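Local coordinates for protein CPI (Ascaris lumbricoides, PDB 4IT7) that probably inhibits cysteine proteases, as a roundworm member of the cystatin family, at residues G24-R29 against L60-A65; Q28-A33 against Q88-A93; V92-K97 against N101-T106. All coordinates share one frame; numbering follows the deposited sequence.

In the fold
Coming from the N terminus, the chain runs through helix 17-33, which opens two of the three contacts. Contact 1 closes first, when strand 56-70 returns under the helix after 30 intervening residues. Contact 2 starts on the last helical turns, sharing Gln28 and Arg29 with contact 1, and closes 54 residues later on strand 88-97; the two loops start from the same stretch of helix, the second running on further. Contact 3 follows contact 1 in series and begins at Val92 and Ala93, where contact 2 ends, as a tight hairpin with strand 102-112. Contacts 1 and 2 fix the helix across two neighbouring strands, while contact 3 extends the same antiparallel sheet to its edge.

Contact 1: residues G24-R29 against L60-A65; sequences GKALQR and LELLIA
Ala26 and Leu62 meet methyl to methyl: Ala26 CB sits 3.9 Å from Leu62 CD1, and both side chains leave their backbones heading for the opposite segment. Leu62 reaches up from the strand with CG anti to its carbonyl carbon (chi1 -57°), and of its two branches it is CD1 that is presented to the helix. Val92 of strand 88-97 packs on both Ala26 and Leu62. One residue further along the helix, Leu27 works differently. Its first bond does not aim at the strand, but the chain bends back and brings CD1 to 4.2 Å from Ile64 CG2. Ile64 answers with its CG2 branch, while its longer CG1 arm carries on to Ile30 in the next helical turn. The backbones stay well apart, with Leu27 CA and Ile64 CA separated by 8.5 Å, so the gap is bridged entirely by hydrocarbon. Leu60, at the other end of the segment, packs on Ile19 and Ala23 rather than here. On another flank of the helix Lys25 leaves the strand alone and makes a salt bridge with Glu103, and Arg29 folds back to give Lys25 O two weak hydrogen bonds, from NE and NH1. Leu62 and Ile64, two residues apart on one sheet face, bear against the helix much as in other cystatins, where an antiparallel sheet wraps round a single long helix.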
# COMPACT_ATOMS: atom_id res chain seq x y z
N GLY A 24 0.75 2.61 -4.53
CA GLY A 24 -0.03 2.00 -5.57
C GLY A 24 0.35 0.55 -5.68
O GLY A 24 -0.51 -0.31 -5.81
N LYS A 25 1.64 0.28 -5.62
CA LYS A 25 2.13 -1.07 -5.80
C LYS A 25 1.80 -1.86 -4.56
O LYS A 25 1.49 -3.06 -4.68
CB LYS A 25 3.64 -1.12 -6.10
CG LYS A 25 4.02 -0.75 -7.54
CD LYS A 25 5.54 -0.92 -7.83
CE LYS A 25 6.33 0.30 -7.37
NZ LYS A 25 7.83 0.25 -7.61
N ALA A 26 1.86 -1.22 -3.39
CA ALA A 26 1.56 -1.94 -2.15
C ALA A 26 0.05 -2.33 -2.13
O ALA A 26 -0.32 -3.42 -1.66
CB ALA A 26 1.92 -1.11 -0.93
N LEU A 27 -0.80 -1.49 -2.72
CA LEU A 27 -2.22 -1.80 -2.87
C LEU A 27 -2.46 -3.05 -3.73
O LEU A 27 -3.20 -3.93 -3.31
CB LEU A 27 -3.03 -0.61 -3.43
CG LEU A 27 -4.55 -0.93 -3.38
CD1 LEU A 27 -5.15 -0.91 -1.96
CD2 LEU A 27 -5.31 -0.02 -4.33
N GLN A 28 -1.85 -3.10 -4.93
CA GLN A 28 -1.96 -4.27 -5.77
C GLN A 28 -1.54 -5.52 -5.01
O GLN A 28 -2.16 -6.56 -5.10
CB GLN A 28 -1.08 -4.10 -6.95
CG GLN A 28 -1.61 -3.18 -8.02
CD GLN A 28 -0.73 -3.29 -9.24
OE1 GLN A 28 0.49 -3.30 -9.13
NE2 GLN A 28 -1.34 -3.42 -10.42
N ARG A 29 -0.50 -5.40 -4.21
CA ARG A 29 -0.09 -6.51 -3.38
C ARG A 29 -1.13 -6.86 -2.31
O ARG A 29 -1.42 -8.01 -2.06
CB ARG A 29 1.26 -6.14 -2.74
CG ARG A 29 2.40 -7.10 -2.97
CD ARG A 29 3.02 -7.05 -4.37
NE ARG A 29 2.63 -5.93 -5.22
CZ ARG A 29 3.36 -5.44 -6.24
NH1 ARG A 29 2.90 -4.43 -6.99
NH2 ARG A 29 4.55 -5.98 -6.52
N LEU A 60 5.18 2.43 4.91
CA LEU A 60 3.99 3.21 4.63
C LEU A 60 2.86 2.72 5.48
O LEU A 60 2.77 1.53 5.79
CB LEU A 60 3.57 3.11 3.13
CG LEU A 60 4.60 3.31 2.02
CD1 LEU A 60 3.98 2.96 0.68
CD2 LEU A 60 5.12 4.74 2.01
N GLU A 61 2.00 3.67 5.88
CA GLU A 61 0.73 3.33 6.47
C GLU A 61 -0.29 3.82 5.50
O GLU A 61 -0.32 5.00 5.18
CB GLU A 61 0.51 4.05 7.77
CG GLU A 61 1.12 3.42 9.00
CD GLU A 61 0.85 4.32 10.21
OE1 GLU A 61 1.28 5.49 10.20
OE2 GLU A 61 0.17 3.88 11.15
N LEU A 62 -1.14 2.90 5.05
CA LEU A 62 -2.16 3.18 4.08
C LEU A 62 -3.50 3.01 4.75
O LEU A 62 -3.75 2.02 5.45
CB LEU A 62 -2.05 2.19 2.89
CG LEU A 62 -0.67 2.18 2.16
CD1 LEU A 62 -0.61 1.11 1.08
CD2 LEU A 62 -0.37 3.52 1.54
N LEU A 63 -4.38 3.98 4.51
CA LEU A 63 -5.77 3.84 4.92
C LEU A 63 -6.52 3.34 3.70
O LEU A 63 -6.54 4.04 2.65
CB LEU A 63 -6.33 5.22 5.35
CG LEU A 63 -7.82 5.24 5.67
CD1 LEU A 63 -8.12 4.27 6.81
CD2 LEU A 63 -8.27 6.69 5.99
N ILE A 64 -7.15 2.17 3.81
CA ILE A 64 -7.79 1.57 2.63
C ILE A 64 -9.27 1.29 2.90
O ILE A 64 -9.65 1.04 4.06
CB ILE A 64 -7.04 0.28 2.13
CG1 ILE A 64 -7.29 -0.91 3.06
CG2 ILE A 64 -5.51 0.55 1.98
CD1 ILE A 64 -7.00 -2.25 2.41
N ALA A 65 -10.07 1.29 1.83
CA ALA A 65 -11.51 0.99 1.92
C ALA A 65 -11.95 -0.03 0.90
O ALA A 65 -11.40 -0.05 -0.18
CB ALA A 65 -12.35 2.27 1.78

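Contact 2: residues Q28-A33 against Q88-A93; sequences QRINAA and QICTVA
This is a small, buried apolar contact in which one isoleucine, Ile30, drops from the last turns of helix 17-33 onto the inner face of strand 88-97. The backbones are 8.6 Å apart at the nearest CA atoms, those of Ile30 and Cys90, and Ile30 spans the gap with its longer arm. CG1 lies anti to the carbonyl carbon (chi1 -64°) and the chain is extended beyond it, which pushes CD1 straight at the strand as the tip of the side chain. There it meets Cys90 on two atoms at once, lying 4.1 Å from Cys90 CB and 4.2 Å from Cys90 SG. Further along the strand the same methyl is 4.4 Å from Val92 CG2, a looser touch, so it rests between two residues that project from one sheet face. In the cystatin fold this face of the curved sheet embraces the helix, and Ile30 meets more than one strand of it: Ile107 of strand 102-112 packs on it as well. The sulfur of Cys90 is tied to Cys110 by a disulfide, which restricts the side chain that Ile30 rests on and staples strand 88-97 to strand 102-112. The final turn is still regular, Ala32 N bonding to Gln28 O at 2.9 Å and Ala33 N to Arg29 O at 3.1 Å. Next to Ile30, Asn31 faces elsewhere: its OD1 takes the backbone N-H of Gln40 and its carbonyl oxygen is held by Lys71.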
# COMPACT_ATOMS: atom_id res chain seq x y z
N GLN A 28 -1.85 -3.10 -4.93
CA GLN A 28 -1.96 -4.27 -5.77
C GLN A 28 -1.54 -5.52 -5.01
O GLN A 28 -2.16 -6.56 -5.10
CB GLN A 28 -1.08 -4.10 -6.95
CG GLN A 28 -1.61 -3.18 -8.02
CD GLN A 28 -0.73 -3.29 -9.24
OE1 GLN A 28 0.49 -3.30 -9.13
NE2 GLN A 28 -1.34 -3.42 -10.42
N ARG A 29 -0.50 -5.40 -4.21
CA ARG A 29 -0.09 -6.51 -3.38
C ARG A 29 -1.13 -6.86 -2.31
O ARG A 29 -1.42 -8.01 -2.06
CB ARG A 29 1.26 -6.14 -2.74
CG ARG A 29 2.40 -7.10 -2.97
CD ARG A 29 3.02 -7.05 -4.37
NE ARG A 29 2.63 -5.93 -5.22
CZ ARG A 29 3.36 -5.44 -6.24
NH1 ARG A 29 2.90 -4.43 -6.99
NH2 ARG A 29 4.55 -5.98 -6.52
N ILE A 30 -1.70 -5.88 -1.62
CA ILE A 30 -2.73 -6.16 -0.62
C ILE A 30 -3.88 -6.89 -1.31
O ILE A 30 -4.29 -7.92 -0.86
CB ILE A 30 -3.25 -4.85 0.04
CG1 ILE A 30 -2.12 -4.17 0.83
CG2 ILE A 30 -4.50 -5.11 0.88
CD1 ILE A 30 -2.38 -2.71 1.19
N ASN A 31 -4.32 -6.40 -2.44
CA ASN A 31 -5.45 -6.99 -3.12
C ASN A 31 -5.19 -8.42 -3.62
O ASN A 31 -6.07 -9.29 -3.49
CB ASN A 31 -5.94 -6.06 -4.27
CG ASN A 31 -6.91 -4.96 -3.76
OD1 ASN A 31 -7.61 -5.14 -2.76
ND2 ASN A 31 -6.92 -3.83 -4.44
N ALA A 32 -3.97 -8.65 -4.17
CA ALA A 32 -3.52 -9.98 -4.69
C ALA A 32 -3.48 -11.07 -3.61
O ALA A 32 -3.89 -12.22 -3.85
CB ALA A 32 -2.17 -9.86 -5.40
N ALA A 33 -3.05 -10.67 -2.42
CA ALA A 33 -2.89 -11.58 -1.29
C ALA A 33 -4.13 -11.70 -0.34
O ALA A 33 -4.24 -12.68 0.43
CB ALA A 33 -1.70 -11.13 -0.48
N GLN A 88 -9.50 -0.14 6.57
CA GLN A 88 -8.38 -0.72 7.30
C GLN A 88 -7.18 0.17 7.19
O GLN A 88 -7.11 1.02 6.28
CB GLN A 88 -8.06 -2.07 6.75
CG GLN A 88 -9.08 -3.12 7.13
CD GLN A 88 -8.74 -4.42 6.49
OE1 GLN A 88 -9.09 -4.66 5.35
NE2 GLN A 88 -8.03 -5.28 7.21
N ILE A 89 -6.25 -0.01 8.13
CA ILE A 89 -4.91 0.57 8.09
C ILE A 89 -3.90 -0.57 7.97
O ILE A 89 -3.85 -1.51 8.79
CB ILE A 89 -4.56 1.41 9.31
CG1 ILE A 89 -5.56 2.56 9.43
CG2 ILE A 89 -3.14 1.98 9.15
CD1 ILE A 89 -5.54 3.22 10.79
N CYS A 90 -3.13 -0.48 6.90
CA CYS A 90 -2.15 -1.49 6.59
C CYS A 90 -0.81 -0.80 6.66
O CYS A 90 -0.66 0.30 6.10
CB CYS A 90 -2.43 -2.05 5.21
SG CYS A 90 -4.09 -2.78 4.99
N THR A 91 0.10 -1.41 7.44
CA THR A 91 1.51 -1.11 7.45
C THR A 91 2.22 -2.01 6.40
O THR A 91 2.06 -3.25 6.36
CB THR A 91 2.06 -1.34 8.86
OG1 THR A 91 1.31 -0.52 9.76
CG2 THR A 91 3.54 -0.96 8.97
N VAL A 92 2.93 -1.35 5.51
CA VAL A 92 3.60 -1.96 4.37
C VAL A 92 5.05 -1.48 4.38
O VAL A 92 5.31 -0.28 4.60
CB VAL A 92 2.98 -1.52 3.02
CG1 VAL A 92 3.52 -2.38 1.89
CG2 VAL A 92 1.47 -1.60 3.05
N ALA A 93 5.98 -2.43 4.19
CA ALA A 93 7.41 -2.16 4.08
C ALA A 93 7.86 -2.52 2.66
O ALA A 93 7.57 -3.60 2.12
CB ALA A 93 8.20 -2.91 5.14

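Contact 3: residues V92-K97 against N101-T106; sequences VAIWEK and NFEEIT
Ala93 and Thr106 open a run of paired backbone bonds between the two strands: Ala93 N gives its hydrogen to Thr106 O at 2.9 Å, and Ala93 O takes that of Thr106 N at 2.7 Å. Trp95 N to Glu104 O and Glu104 N to Trp95 O are both 2.8 Å, and Lys97 N adds a bond to Phe102 O. The last bond, Phe102 N to Lys97 O, is 3.0 Å long and its donor stands above the carbonyl plane, 52° out of it. Asn101 and Phe102 face Lys97 in a G1 beta bulge at the loop end of the hairpin, whose loop, as in other cystatins, probably belongs to the protease-facing wedge. A water lies within hydrogen-bonding distance of Glu104 O (2.6 Å), Ala93 O and Thr106 OG1, with fewer protons than acceptors in reach. The indole N-H of Trp95 is spent on Ala54 O. Phe102 turns its edge to the face of the Trp95 six-membered ring, planes 78° apart, and offers one of its own faces to Lys97, whose chain turns about the CG-CD bond (chi3 -70°) to lay CE and then NZ over the ring, NZ 4.1 Å from the centroid in a cation-pi contact. Across the sheet, Ile94 CD1 presses on Glu103 CG at 3.5 Å. The carboxylates of Glu96 and Glu103 come fairly near, but Lys18 and Lys25 respectively hold them in salt bridges, probably easing any repulsion.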
# COMPACT_ATOMS: atom_id res chain seq x y z
N VAL A 92 2.93 -1.35 5.51
CA VAL A 92 3.60 -1.96 4.37
C VAL A 92 5.05 -1.48 4.38
O VAL A 92 5.31 -0.28 4.60
CB VAL A 92 2.98 -1.52 3.02
CG1 VAL A 92 3.52 -2.38 1.89
CG2 VAL A 92 1.47 -1.60 3.05
N ALA A 93 5.98 -2.43 4.19
CA ALA A 93 7.41 -2.16 4.08
C ALA A 93 7.86 -2.52 2.66
O ALA A 93 7.57 -3.60 2.12
CB ALA A 93 8.20 -2.91 5.14
N ILE A 94 8.50 -1.55 2.02
CA ILE A 94 9.08 -1.80 0.75
C ILE A 94 10.60 -1.62 0.78
O ILE A 94 11.13 -0.59 1.25
CB ILE A 94 8.38 -1.09 -0.41
CG1 ILE A 94 9.43 -0.48 -1.27
CG2 ILE A 94 7.26 -0.14 0.04
CD1 ILE A 94 9.19 -0.82 -2.72
N TRP A 95 11.28 -2.67 0.30
CA TRP A 95 12.72 -2.79 0.41
C TRP A 95 13.34 -2.86 -0.95
O TRP A 95 13.02 -3.75 -1.75
CB TRP A 95 13.07 -4.03 1.22
CG TRP A 95 14.51 -4.09 1.59
CD1 TRP A 95 15.41 -3.03 1.65
CD2 TRP A 95 15.28 -5.26 2.01
NE1 TRP A 95 16.64 -3.46 2.05
CE2 TRP A 95 16.63 -4.80 2.27
CE3 TRP A 95 14.98 -6.63 2.17
CZ2 TRP A 95 17.65 -5.67 2.68
CZ3 TRP A 95 16.01 -7.49 2.60
CH2 TRP A 95 17.30 -7.02 2.85
N GLU A 96 14.20 -1.88 -1.24
CA GLU A 96 14.86 -1.80 -2.54
C GLU A 96 16.38 -1.91 -2.50
O GLU A 96 17.06 -1.22 -1.74
CB GLU A 96 14.48 -0.55 -3.29
CG GLU A 96 13.07 -0.11 -3.12
CD GLU A 96 12.93 1.35 -3.46
OE1 GLU A 96 13.08 1.67 -4.63
OE2 GLU A 96 12.68 2.17 -2.56
N LYS A 97 16.89 -2.78 -3.37
CA LYS A 97 18.33 -2.97 -3.53
C LYS A 97 18.64 -2.96 -4.99
O LYS A 97 18.70 -4.04 -5.61
CB LYS A 97 18.75 -4.30 -2.89
CG LYS A 97 18.68 -4.24 -1.39
CD LYS A 97 19.18 -5.53 -0.77
CE LYS A 97 18.20 -6.65 -1.04
NZ LYS A 97 18.50 -7.82 -0.15
N ASN A 101 18.91 -5.55 -8.45
CA ASN A 101 17.69 -5.26 -9.16
C ASN A 101 16.44 -5.71 -8.37
O ASN A 101 15.51 -6.26 -8.94
CB ASN A 101 17.75 -5.97 -10.50
CG ASN A 101 16.87 -5.31 -11.51
OD1 ASN A 101 15.80 -5.83 -11.84
ND2 ASN A 101 17.28 -4.13 -11.99
N PHE A 102 16.48 -5.51 -7.05
CA PHE A 102 15.59 -6.14 -6.10
C PHE A 102 14.57 -5.13 -5.50
O PHE A 102 14.94 -4.03 -4.99
CB PHE A 102 16.50 -6.82 -5.07
CG PHE A 102 15.83 -7.31 -3.80
CD1 PHE A 102 15.77 -8.67 -3.53
CD2 PHE A 102 15.33 -6.40 -2.84
CE1 PHE A 102 15.19 -9.16 -2.34
CE2 PHE A 102 14.75 -6.87 -1.68
CZ PHE A 102 14.70 -8.26 -1.42
N GLU A 103 13.29 -5.45 -5.60
CA GLU A 103 12.28 -4.65 -4.91
C GLU A 103 11.31 -5.60 -4.29
O GLU A 103 10.58 -6.27 -5.00
CB GLU A 103 11.59 -3.67 -5.83
CG GLU A 103 10.36 -3.02 -5.23
CD GLU A 103 9.65 -2.11 -6.22
OE1 GLU A 103 8.52 -2.41 -6.63
OE2 GLU A 103 10.25 -1.10 -6.63
N GLU A 104 11.33 -5.67 -2.96
CA GLU A 104 10.47 -6.54 -2.21
C GLU A 104 9.43 -5.74 -1.37
O GLU A 104 9.80 -4.93 -0.49
CB GLU A 104 11.33 -7.41 -1.30
CG GLU A 104 10.58 -8.08 -0.15
CD GLU A 104 11.48 -8.93 0.75
OE1 GLU A 104 11.89 -10.02 0.30
OE2 GLU A 104 11.79 -8.53 1.90
N ILE A 105 8.15 -5.96 -1.67
CA ILE A 105 7.03 -5.33 -0.91
C ILE A 105 6.43 -6.32 0.11
O ILE A 105 5.90 -7.35 -0.29
CB ILE A 105 5.96 -4.79 -1.88
CG1 ILE A 105 6.54 -3.66 -2.69
CG2 ILE A 105 4.74 -4.27 -1.11
CD1 ILE A 105 5.72 -3.31 -3.90
N THR A 106 6.54 -6.00 1.39
CA THR A 106 6.01 -6.81 2.49
C THR A 106 4.80 -6.13 3.11
O THR A 106 4.91 -5.01 3.62
CB THR A 106 7.08 -6.95 3.58
OG1 THR A 106 8.21 -7.62 3.02
CG2 THR A 106 6.56 -7.71 4.75
O HOH W 1 9.87 -5.68 1.96